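PDB 3VTH: hydrogenase maturation factor from Thermoanaerobacter tengcongensis, which probably catalyses the ATP-dependent transfer of a carbamoyl group from carbamoyl phosphate to the C-terminal cysteine of HypE during [NiFe]-hydrogenase maturation. Local coordinates for residues 11-16 with 83-88; 141-146 with 362-367; 520-525 with 532-537. All blocks are in the same frame, centred on the assembly; numbering follows the deposited sequence.

Interaction 1 (11-16 with 83-88); sequences ARQINI and REVEVK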
loop_
_atom_site.group_PDB
_atom_site.type_symbol
_atom_site.label_atom_id
_atom_site.label_comp_id
_atom_site.label_asym_id
_atom_site.label_seq_id
_atom_site.Cartn_x
_atom_site.Cartn_y
_atom_site.Cartn_z
ATOM N N ALA A 11 -40.594 17.687 6.045
ATOM C CA ALA A 11 -39.201 17.833 6.442
ATOM C C ALA A 11 -38.518 16.479 6.560
ATOM O O ALA A 11 -39.113 15.505 7.014
ATOM C CB ALA A 11 -39.099 18.611 7.749
ATOM N N ARG A 12 -37.264 16.421 6.130
ATOM C CA ARG A 12 -36.466 15.215 6.275
ATOM C C ARG A 12 -35.110 15.543 6.877
ATOM O O ARG A 12 -34.506 16.542 6.528
ATOM C CB ARG A 12 -36.247 14.536 4.917
ATOM C CG ARG A 12 -37.497 13.990 4.268
ATOM C CD ARG A 12 -38.080 12.844 5.052
ATOM N NE ARG A 12 -39.253 12.294 4.375
ATOM C CZ ARG A 12 -40.491 12.759 4.516
ATOM N NH1 ARG A 12 -40.742 13.792 5.319
ATOM N NH2 ARG A 12 -41.484 12.179 3.854
ATOM N N GLN A 13 -34.644 14.699 7.792
ATOM C CA GLN A 13 -33.259 14.773 8.236
ATOM C C GLN A 13 -32.504 13.657 7.535
ATOM O O GLN A 13 -32.974 12.519 7.503
ATOM C CB GLN A 13 -33.177 14.620 9.749
ATOM C CG GLN A 13 -31.765 14.497 10.289
ATOM C CD GLN A 13 -31.775 13.955 11.703
ATOM O OE1 GLN A 13 -32.644 14.307 12.502
ATOM N NE2 GLN A 13 -30.824 13.084 12.014
ATOM N N ILE A 14 -31.352 13.998 6.957
ATOM C CA ILE A 14 -30.548 13.064 6.173
ATOM C C ILE A 14 -29.106 13.040 6.702
ATOM O O ILE A 14 -28.455 14.077 6.797
ATOM C CB ILE A 14 -30.572 13.420 4.653
ATOM C CG1 ILE A 14 -32.017 13.459 4.122
ATOM C CG2 ILE A 14 -29.729 12.408 3.835
ATOM C CD1 ILE A 14 -32.200 14.268 2.830
ATOM N N ASN A 15 -28.624 11.856 7.060
ATOM C CA ASN A 15 -27.234 11.682 7.495
ATOM C C ASN A 15 -26.517 10.804 6.495
ATOM O O ASN A 15 -27.037 9.753 6.090
ATOM C CB ASN A 15 -27.176 11.027 8.875
ATOM C CG ASN A 15 -27.740 11.908 9.947
ATOM O OD1 ASN A 15 -27.029 12.735 10.521
ATOM N ND2 ASN A 15 -29.026 11.768 10.210
ATOM N N ILE A 16 -25.337 11.247 6.080
ATOM C CA ILE A 16 -24.561 10.518 5.094
ATOM C C ILE A 16 -23.214 10.141 5.718
ATOM O O ILE A 16 -22.568 10.975 6.363
ATOM C CB ILE A 16 -24.377 11.342 3.814
ATOM C CG1 ILE A 16 -25.735 11.942 3.376
ATOM C CG2 ILE A 16 -23.679 10.491 2.701
ATOM C CD1 ILE A 16 -25.749 12.543 2.016
ATOM N N ARG A 83 -34.792 10.401 7.703
ATOM C CA ARG A 83 -35.830 10.386 8.741
ATOM C C ARG A 83 -36.848 11.498 8.483
ATOM O O ARG A 83 -36.475 12.601 8.090
ATOM C CB ARG A 83 -35.212 10.634 10.122
ATOM C CG ARG A 83 -34.312 9.531 10.680
ATOM C CD ARG A 83 -33.385 10.132 11.749
ATOM N NE ARG A 83 -32.745 9.141 12.619
ATOM C CZ ARG A 83 -31.509 8.664 12.465
ATOM N NH1 ARG A 83 -30.749 9.059 11.453
ATOM N NH2 ARG A 83 -31.032 7.774 13.331
ATOM N N GLU A 84 -38.120 11.193 8.723
ATOM C CA GLU A 84 -39.202 12.185 8.762
ATOM C C GLU A 84 -39.081 12.999 10.055
ATOM O O GLU A 84 -38.987 12.428 11.136
ATOM C CB GLU A 84 -40.567 11.473 8.717
ATOM C CG GLU A 84 -41.785 12.416 8.778
ATOM C CD GLU A 84 -43.099 11.763 9.275
ATOM O OE1 GLU A 84 -43.091 10.656 9.876
ATOM O OE2 GLU A 84 -44.167 12.385 9.074
ATOM N N VAL A 85 -39.047 14.324 9.945
ATOM C CA VAL A 85 -38.974 15.195 11.127
ATOM C C VAL A 85 -40.019 16.284 10.998
ATOM O O VAL A 85 -40.609 16.442 9.933
ATOM C CB VAL A 85 -37.559 15.833 11.332
ATOM C CG1 VAL A 85 -36.519 14.766 11.653
ATOM C CG2 VAL A 85 -37.124 16.677 10.118
ATOM N N GLU A 86 -40.252 17.033 12.071
ATOM C CA GLU A 86 -41.225 18.135 12.029
ATOM C C GLU A 86 -40.648 19.333 11.267
ATOM O O GLU A 86 -39.437 19.530 11.236
ATOM C CB GLU A 86 -41.649 18.558 13.437
ATOM C CG GLU A 86 -42.073 17.407 14.361
ATOM C CD GLU A 86 -42.969 16.360 13.684
ATOM O OE1 GLU A 86 -42.475 15.228 13.440
ATOM O OE2 GLU A 86 -44.145 16.667 13.387
ATOM N N VAL A 87 -41.527 20.112 10.649
ATOM C CA VAL A 87 -41.139 21.312 9.905
ATOM C C VAL A 87 -40.791 22.462 10.863
ATOM O O VAL A 87 -41.529 22.733 11.807
ATOM C CB VAL A 87 -42.281 21.739 8.955
ATOM C CG1 VAL A 87 -41.969 23.070 8.252
ATOM C CG2 VAL A 87 -42.568 20.623 7.946
ATOM N N LYS A 88 -39.664 23.127 10.614
ATOM C CA LYS A 88 -39.232 24.252 11.459
ATOM C C LYS A 88 -39.540 25.600 10.824
ATOM O O LYS A 88 -39.373 26.642 11.461
ATOM C CB LYS A 88 -37.726 24.171 11.724
ATOM C CG LYS A 88 -37.315 23.079 12.689
ATOM C CD LYS A 88 -35.828 23.175 12.999
ATOM C CE LYS A 88 -35.371 21.991 13.827
ATOM N NZ LYS A 88 -35.197 20.800 12.956
HETATM O O HOH W 1 -42.405 16.327 7.941
HETATM O O HOH W 2 -31.426 10.751 9.030
#
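Gln13 and Arg83 pair their backbones as an antiparallel, hydrogen-bonded pair. Gln13 N gives its hydrogen to Arg83 O at 2.8 Å, and Arg83 N returns a bond to Gln13 O. Next along the strands, Arg12 and Glu84 form a non-hydrogen-bonded pair. Arg12 CA comes 3.2 Å from Arg83 O in a CA-H...O contact. Farther out, Arg12 CB and CG pass Arg83 O, and the bend at chi2 (-66°) brings Arg12 CD to 3.4 Å from Arg83 O. At the tip, Arg12 NH1 lies 3.9 Å from Glu84 CG, and Glu84 CB sits over one face of the guanidinium. Arg12 NH1 also donates to Ala11 O of its own strand at 2.9 Å. Val85 N donates to that oxygen from the opposite face of the carbonyl plane. An alanine in place of Arg12 would probably leave Ala11 O with one donor fewer and uncover the aliphatic part of Glu84. On the other face of the sheet, Ala11 CB packs on Val85 CG2 at 3.6 Å. Water 2 joins Gln13 O to Arg83 NH1, which also bonds Gln81. Strand 76-85 is an outermost strand of the acylphosphatase-like sheet, and strand 10-17 lies between it and strand 48-55, antiparallel to both. Arg12 NH1 stays 5.3 Å from Glu84 OE2, so the opposite charges are near but form no salt bridge; the guanidinium bonds the Ala11 carbonyl instead.

Interaction 2 (141-146 with 362-367); sequences PRFSII and IVNRID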
loop_
_atom_site.group_PDB
_atom_site.type_symbol
_atom_site.label_atom_id
_atom_site.label_comp_id
_atom_site.label_asym_id
_atom_site.label_seq_id
_atom_site.Cartn_x
_atom_site.Cartn_y
_atom_site.Cartn_z
ATOM N N PRO A 141 -4.239 17.702 -1.501
ATOM C CA PRO A 141 -3.983 17.028 -0.240
ATOM C C PRO A 141 -5.219 17.001 0.633
ATOM O O PRO A 141 -6.042 17.936 0.582
ATOM C CB PRO A 141 -2.905 17.898 0.419
ATOM C CG PRO A 141 -2.965 19.184 -0.257
ATOM C CD PRO A 141 -3.416 18.914 -1.655
ATOM N N ARG A 142 -5.365 15.915 1.385
ATOM C CA ARG A 142 -6.426 15.780 2.361
ATOM C C ARG A 142 -5.768 15.241 3.622
ATOM O O ARG A 142 -5.287 16.013 4.441
ATOM C CB ARG A 142 -7.570 14.877 1.849
ATOM C CG ARG A 142 -8.400 15.462 0.673
ATOM C CD ARG A 142 -9.124 16.779 1.046
ATOM N NE ARG A 142 -10.002 17.198 -0.053
ATOM C CZ ARG A 142 -9.631 17.956 -1.082
ATOM N NH1 ARG A 142 -8.387 18.405 -1.176
ATOM N NH2 ARG A 142 -10.511 18.254 -2.038
ATOM N N PHE A 143 -5.714 13.915 3.759
ATOM C CA PHE A 143 -5.060 13.282 4.910
ATOM C C PHE A 143 -3.768 13.975 5.351
ATOM O O PHE A 143 -3.612 14.330 6.537
ATOM C CB PHE A 143 -4.766 11.805 4.607
ATOM C CG PHE A 143 -4.007 11.116 5.702
ATOM C CD1 PHE A 143 -2.741 10.604 5.468
ATOM C CD2 PHE A 143 -4.549 11.014 6.984
ATOM C CE1 PHE A 143 -2.028 9.965 6.501
ATOM C CE2 PHE A 143 -3.840 10.380 8.024
ATOM C CZ PHE A 143 -2.586 9.856 7.782
ATOM N N SER A 144 -2.853 14.195 4.407
ATOM C CA SER A 144 -1.552 14.767 4.739
ATOM C C SER A 144 -1.621 16.102 5.495
ATOM O O SER A 144 -0.711 16.403 6.254
ATOM C CB SER A 144 -0.682 14.957 3.487
ATOM O OG SER A 144 -1.355 15.792 2.546
ATOM N N ILE A 145 -2.674 16.892 5.283
ATOM C CA ILE A 145 -2.758 18.207 5.940
ATOM C C ILE A 145 -3.885 18.343 6.970
ATOM O O ILE A 145 -4.102 19.425 7.504
ATOM C CB ILE A 145 -2.848 19.356 4.911
ATOM C CG1 ILE A 145 -4.150 19.261 4.099
ATOM C CG2 ILE A 145 -1.573 19.350 3.985
ATOM C CD1 ILE A 145 -4.430 20.518 3.288
ATOM N N ILE A 146 -4.565 17.242 7.276
ATOM C CA ILE A 146 -5.718 17.268 8.202
ATOM C C ILE A 146 -5.249 16.977 9.634
ATOM O O ILE A 146 -4.602 15.959 9.884
ATOM C CB ILE A 146 -6.844 16.294 7.730
ATOM C CG1 ILE A 146 -7.561 16.872 6.497
ATOM C CG2 ILE A 146 -7.886 16.007 8.855
ATOM C CD1 ILE A 146 -8.398 15.833 5.692
ATOM N N ILE A 362 3.148 19.733 6.508
ATOM C CA ILE A 362 2.677 18.365 6.310
ATOM C C ILE A 362 2.407 17.862 7.716
ATOM O O ILE A 362 3.321 17.814 8.546
ATOM C CB ILE A 362 3.716 17.467 5.596
ATOM C CG1 ILE A 362 3.958 17.969 4.166
ATOM C CG2 ILE A 362 3.256 15.958 5.608
ATOM C CD1 ILE A 362 5.187 17.311 3.460
ATOM N N VAL A 363 1.145 17.542 7.993
ATOM C CA VAL A 363 0.756 17.046 9.300
ATOM C C VAL A 363 1.030 15.552 9.422
ATOM O O VAL A 363 1.577 15.094 10.425
ATOM C CB VAL A 363 -0.753 17.332 9.594
ATOM C CG1 VAL A 363 -1.134 16.793 10.963
ATOM C CG2 VAL A 363 -1.018 18.874 9.500
ATOM N N ASN A 364 0.633 14.807 8.396
ATOM C CA ASN A 364 0.756 13.365 8.396
ATOM C C ASN A 364 1.575 12.933 7.193
ATOM O O ASN A 364 1.095 12.978 6.062
ATOM C CB ASN A 364 -0.647 12.720 8.360
ATOM C CG ASN A 364 -1.549 13.223 9.496
ATOM O OD1 ASN A 364 -2.594 13.847 9.254
ATOM N ND2 ASN A 364 -1.130 12.986 10.735
ATOM N N ARG A 365 2.816 12.517 7.419
ATOM C CA ARG A 365 3.650 12.109 6.282
ATOM C C ARG A 365 3.104 10.788 5.742
ATOM O O ARG A 365 2.451 10.035 6.483
ATOM C CB ARG A 365 5.117 11.968 6.710
ATOM C CG ARG A 365 5.469 10.590 7.278
ATOM C CD ARG A 365 6.804 10.659 7.940
ATOM N NE ARG A 365 6.732 11.312 9.245
ATOM C CZ ARG A 365 7.778 11.846 9.858
ATOM N NH1 ARG A 365 8.978 11.827 9.272
ATOM N NH2 ARG A 365 7.625 12.425 11.039
ATOM N N ILE A 366 3.346 10.512 4.454
ATOM C CA ILE A 366 2.834 9.299 3.822
ATOM C C ILE A 366 3.605 9.005 2.535
ATOM O O ILE A 366 3.784 9.879 1.703
ATOM C CB ILE A 366 1.279 9.388 3.567
ATOM C CG1 ILE A 366 0.720 8.093 2.968
ATOM C CG2 ILE A 366 0.913 10.612 2.691
ATOM C CD1 ILE A 366 -0.844 7.932 3.147
ATOM N N ASP A 367 4.088 7.776 2.392
ATOM C CA ASP A 367 4.838 7.395 1.195
ATOM C C ASP A 367 3.965 7.245 -0.044
ATOM O O ASP A 367 2.751 7.108 0.063
ATOM C CB ASP A 367 5.570 6.074 1.462
ATOM C CG ASP A 367 6.824 6.277 2.280
ATOM O OD1 ASP A 367 7.770 6.917 1.773
ATOM O OD2 ASP A 367 6.851 5.824 3.442
#
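Phe143 lays one face of its ring against Asn364. Asn364 CB stands 3.8 Å from the Phe143 ring centroid, a CH-pi contact over the face, displaced toward the rim. The ring and the amide plane are only 15° apart. The ring takes this place with CG anti to the backbone N (chi1 176°). Ile366 CD1 adds an apolar contact to Phe143 CD1 at 4.0 Å. Beyond these segments the same ring touches Pro389 and Leu449.

Ser144 follows in the short 3-10 segment 143-145. Its carbonyl oxygen takes two backbone hydrogens from the other loop. Val363 N lies 2.8 Å from Ser144 O, and its bond is bent. Asn364 N is 3.0 Å from Ser144 O, and its bond is nearly straight at 169°. Ser144 OG turns to Asp110 instead.

Val363 CG2 rests 3.7 Å from Ile145 O, and Val363 CG1 approaches Ile146 O.

The contact joins a loop of the first HypF finger to a loop of the Telomere recombination (YrdC-like) domain that leads to Asp367, a residue known to bind magnesium in this protein, though it holds none in this model. Two adjacent N-H groups on one acceptor would probably fix the loop at Val363 and Asn364, while the Phe143 ring covers the asparagine's CB. Asn364 O is buried with no hydrogen-bond partner, and across the contact it is met by a weak CA-H...O contact from Ser144 CA.

Interaction 3 (520-525 with 532-537); sequences AEILVC and RIAHLK
Ile522 and Ala534 meet at the apolar centre, with Ile522 CG1 3.8 Å from Ala534 CB. Toward one end, Val524 CG2 packs on Ile533 CG1 at 3.6 Å. Toward the other, Ala520 CB rests on Leu536 CD1. The backbones are antiparallel. Ile522 N donates to Ala534 O. Ile522 O accepts from both Ile533 N, at 2.8 Å, and Ala534 N, at 3.2 Å. This is a classic beta bulge: Ile533 and Ala534 together face Ile522, and the register shifts by one.

At the polar edge, in a salt bridge, Arg532 grips Glu521 side-on. Its NE and NH2 both donate to Glu521 OE2, close to the guanidinium plane, with Arg532 NE 2.8 Å from Glu521 OE2. The arginine chain is extended from CG to NE and passes Leu523 CD2. Over the guanidinium centre lies His535 CD2, 3.6 Å above the plane. Glu521 OE1 holds Ala520 N, Gly519 N and Ser595 OG, which would probably fix the carboxylate's rotation.

The hairpin belongs to the second subdomain of the Kae1-like carbamoyltransferase domain. Strand 501-507 flanks strand 517-525, and strand 645-647 flanks strand 530-542. Helix 666-692 packs on Ile522, Val524, Ile533 and Ala534.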
loop_
_atom_site.group_PDB
_atom_site.type_symbol
_atom_site.label_atom_id
_atom_site.label_comp_id
_atom_site.label_asym_id
_atom_site.label_seq_id
_atom_site.Cartn_x
_atom_site.Cartn_y
_atom_site.Cartn_z
ATOM N N ALA A 520 5.648 -21.869 3.785
ATOM C CA ALA A 520 5.191 -22.647 2.652
ATOM C C ALA A 520 4.109 -23.579 3.154
ATOM O O ALA A 520 4.259 -24.810 3.133
ATOM C CB ALA A 520 6.355 -23.414 2.036
ATOM N N GLU A 521 3.013 -22.974 3.604
ATOM C CA GLU A 521 2.003 -23.673 4.389
ATOM C C GLU A 521 0.672 -23.763 3.660
ATOM O O GLU A 521 0.282 -22.827 2.960
ATOM C CB GLU A 521 1.764 -22.928 5.710
ATOM C CG GLU A 521 3.053 -22.414 6.378
ATOM C CD GLU A 521 4.028 -23.527 6.643
ATOM O OE1 GLU A 521 5.209 -23.397 6.237
ATOM O OE2 GLU A 521 3.599 -24.547 7.230
ATOM N N ILE A 522 -0.009 -24.892 3.834
ATOM C CA ILE A 522 -1.408 -24.995 3.464
ATOM C C ILE A 522 -2.184 -25.235 4.741
ATOM O O ILE A 522 -1.913 -26.170 5.504
ATOM C CB ILE A 522 -1.747 -26.137 2.458
ATOM C CG1 ILE A 522 -0.724 -26.251 1.331
ATOM C CG2 ILE A 522 -3.190 -25.959 1.903
ATOM C CD1 ILE A 522 -0.617 -25.108 0.455
ATOM N N LEU A 523 -3.138 -24.358 4.974
ATOM C CA LEU A 523 -3.976 -24.427 6.148
ATOM C C LEU A 523 -5.401 -24.687 5.718
ATOM O O LEU A 523 -5.781 -24.406 4.574
ATOM C CB LEU A 523 -3.933 -23.081 6.879
ATOM C CG LEU A 523 -2.562 -22.449 7.103
ATOM C CD1 LEU A 523 -2.723 -21.098 7.825
ATOM C CD2 LEU A 523 -1.649 -23.417 7.909
ATOM N N VAL A 524 -6.187 -25.233 6.633
ATOM C CA VAL A 524 -7.620 -25.061 6.559
ATOM C C VAL A 524 -7.961 -24.122 7.710
ATOM O O VAL A 524 -7.687 -24.433 8.871
ATOM C CB VAL A 524 -8.372 -26.387 6.673
ATOM C CG1 VAL A 524 -9.866 -26.133 6.835
ATOM C CG2 VAL A 524 -8.091 -27.266 5.441
ATOM N N CYS A 525 -8.507 -22.955 7.388
ATOM C CA CYS A 525 -8.823 -21.992 8.436
ATOM C C CYS A 525 -10.087 -21.190 8.221
ATOM O O CYS A 525 -10.574 -21.030 7.095
ATOM C CB CYS A 525 -7.653 -21.045 8.681
ATOM S SG CYS A 525 -7.044 -20.197 7.233
ATOM N N ARG A 532 -3.033 -26.819 10.287
ATOM C CA ARG A 532 -1.940 -26.921 9.336
ATOM C C ARG A 532 -2.043 -28.264 8.630
ATOM O O ARG A 532 -1.990 -29.312 9.273
ATOM C CB ARG A 532 -0.611 -26.842 10.074
ATOM C CG ARG A 532 0.581 -26.636 9.156
ATOM C CD ARG A 532 1.854 -26.958 9.935
ATOM N NE ARG A 532 3.035 -26.414 9.276
ATOM C CZ ARG A 532 4.269 -26.642 9.694
ATOM N NH1 ARG A 532 4.478 -27.419 10.761
ATOM N NH2 ARG A 532 5.285 -26.099 9.041
ATOM N N ILE A 533 -2.175 -28.242 7.307
ATOM C CA ILE A 533 -2.444 -29.468 6.556
ATOM C C ILE A 533 -1.203 -29.949 5.819
ATOM O O ILE A 533 -0.972 -31.155 5.702
ATOM C CB ILE A 533 -3.596 -29.269 5.545
ATOM C CG1 ILE A 533 -4.844 -28.718 6.253
ATOM C CG2 ILE A 533 -3.914 -30.579 4.790
ATOM C CD1 ILE A 533 -5.442 -29.673 7.288
ATOM N N ALA A 534 -0.414 -29.006 5.311
ATOM C CA ALA A 534 0.741 -29.355 4.467
ATOM C C ALA A 534 1.827 -28.292 4.588
ATOM O O ALA A 534 1.541 -27.140 4.891
ATOM C CB ALA A 534 0.317 -29.527 2.984
ATOM N N HIS A 535 3.074 -28.705 4.382
ATOM C CA HIS A 535 4.209 -27.788 4.418
ATOM C C HIS A 535 5.395 -28.407 3.690
ATOM O O HIS A 535 5.322 -29.545 3.260
ATOM C CB HIS A 535 4.571 -27.430 5.868
ATOM C CG HIS A 535 5.026 -28.590 6.702
ATOM N ND1 HIS A 535 6.356 -28.932 6.833
ATOM C CD2 HIS A 535 4.337 -29.450 7.498
ATOM C CE1 HIS A 535 6.465 -29.970 7.647
ATOM N NE2 HIS A 535 5.258 -30.302 8.067
ATOM N N LEU A 536 6.473 -27.651 3.540
ATOM C CA LEU A 536 7.720 -28.183 2.971
ATOM C C LEU A 536 8.556 -28.870 4.048
ATOM O O LEU A 536 8.525 -28.441 5.200
ATOM C CB LEU A 536 8.524 -27.062 2.307
ATOM C CG LEU A 536 7.940 -26.461 1.025
ATOM C CD1 LEU A 536 8.875 -25.367 0.448
ATOM C CD2 LEU A 536 7.662 -27.539 -0.035
ATOM N N LYS A 537 9.277 -29.944 3.685
ATOM C CA LYS A 537 10.124 -30.657 4.642
ATOM C C LYS A 537 11.147 -29.684 5.219
ATOM O O LYS A 537 11.854 -29.005 4.471
ATOM C CB LYS A 537 10.832 -31.870 4.003
ATOM C CG LYS A 537 11.594 -32.743 5.020
ATOM C CD LYS A 537 12.390 -33.873 4.329
ATOM C CE LYS A 537 13.069 -34.792 5.368
ATOM N NZ LYS A 537 13.903 -35.817 4.650
#

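Overall arrangement
From the N terminus, interaction 1 comes first. It pairs strand 10-17 with strand 76-85 and closes the chain within the acylphosphatase-like region. Interaction 2 opens later, at the first zinc finger. It spans 215 residues, including the second finger, before meeting the loop 362-367, and so ties finger to YrdC-like domain. Interaction 3 is the most local: a hairpin with six residues between its segments, in the Kae1-like part. The three follow in series; none nests or crosses. Centres of interactions 1 and 2 are 35 Å apart, those of 1 and 3 about 55 Å. Interactions 2 and 3 lie on opposite sides of the chain's centre.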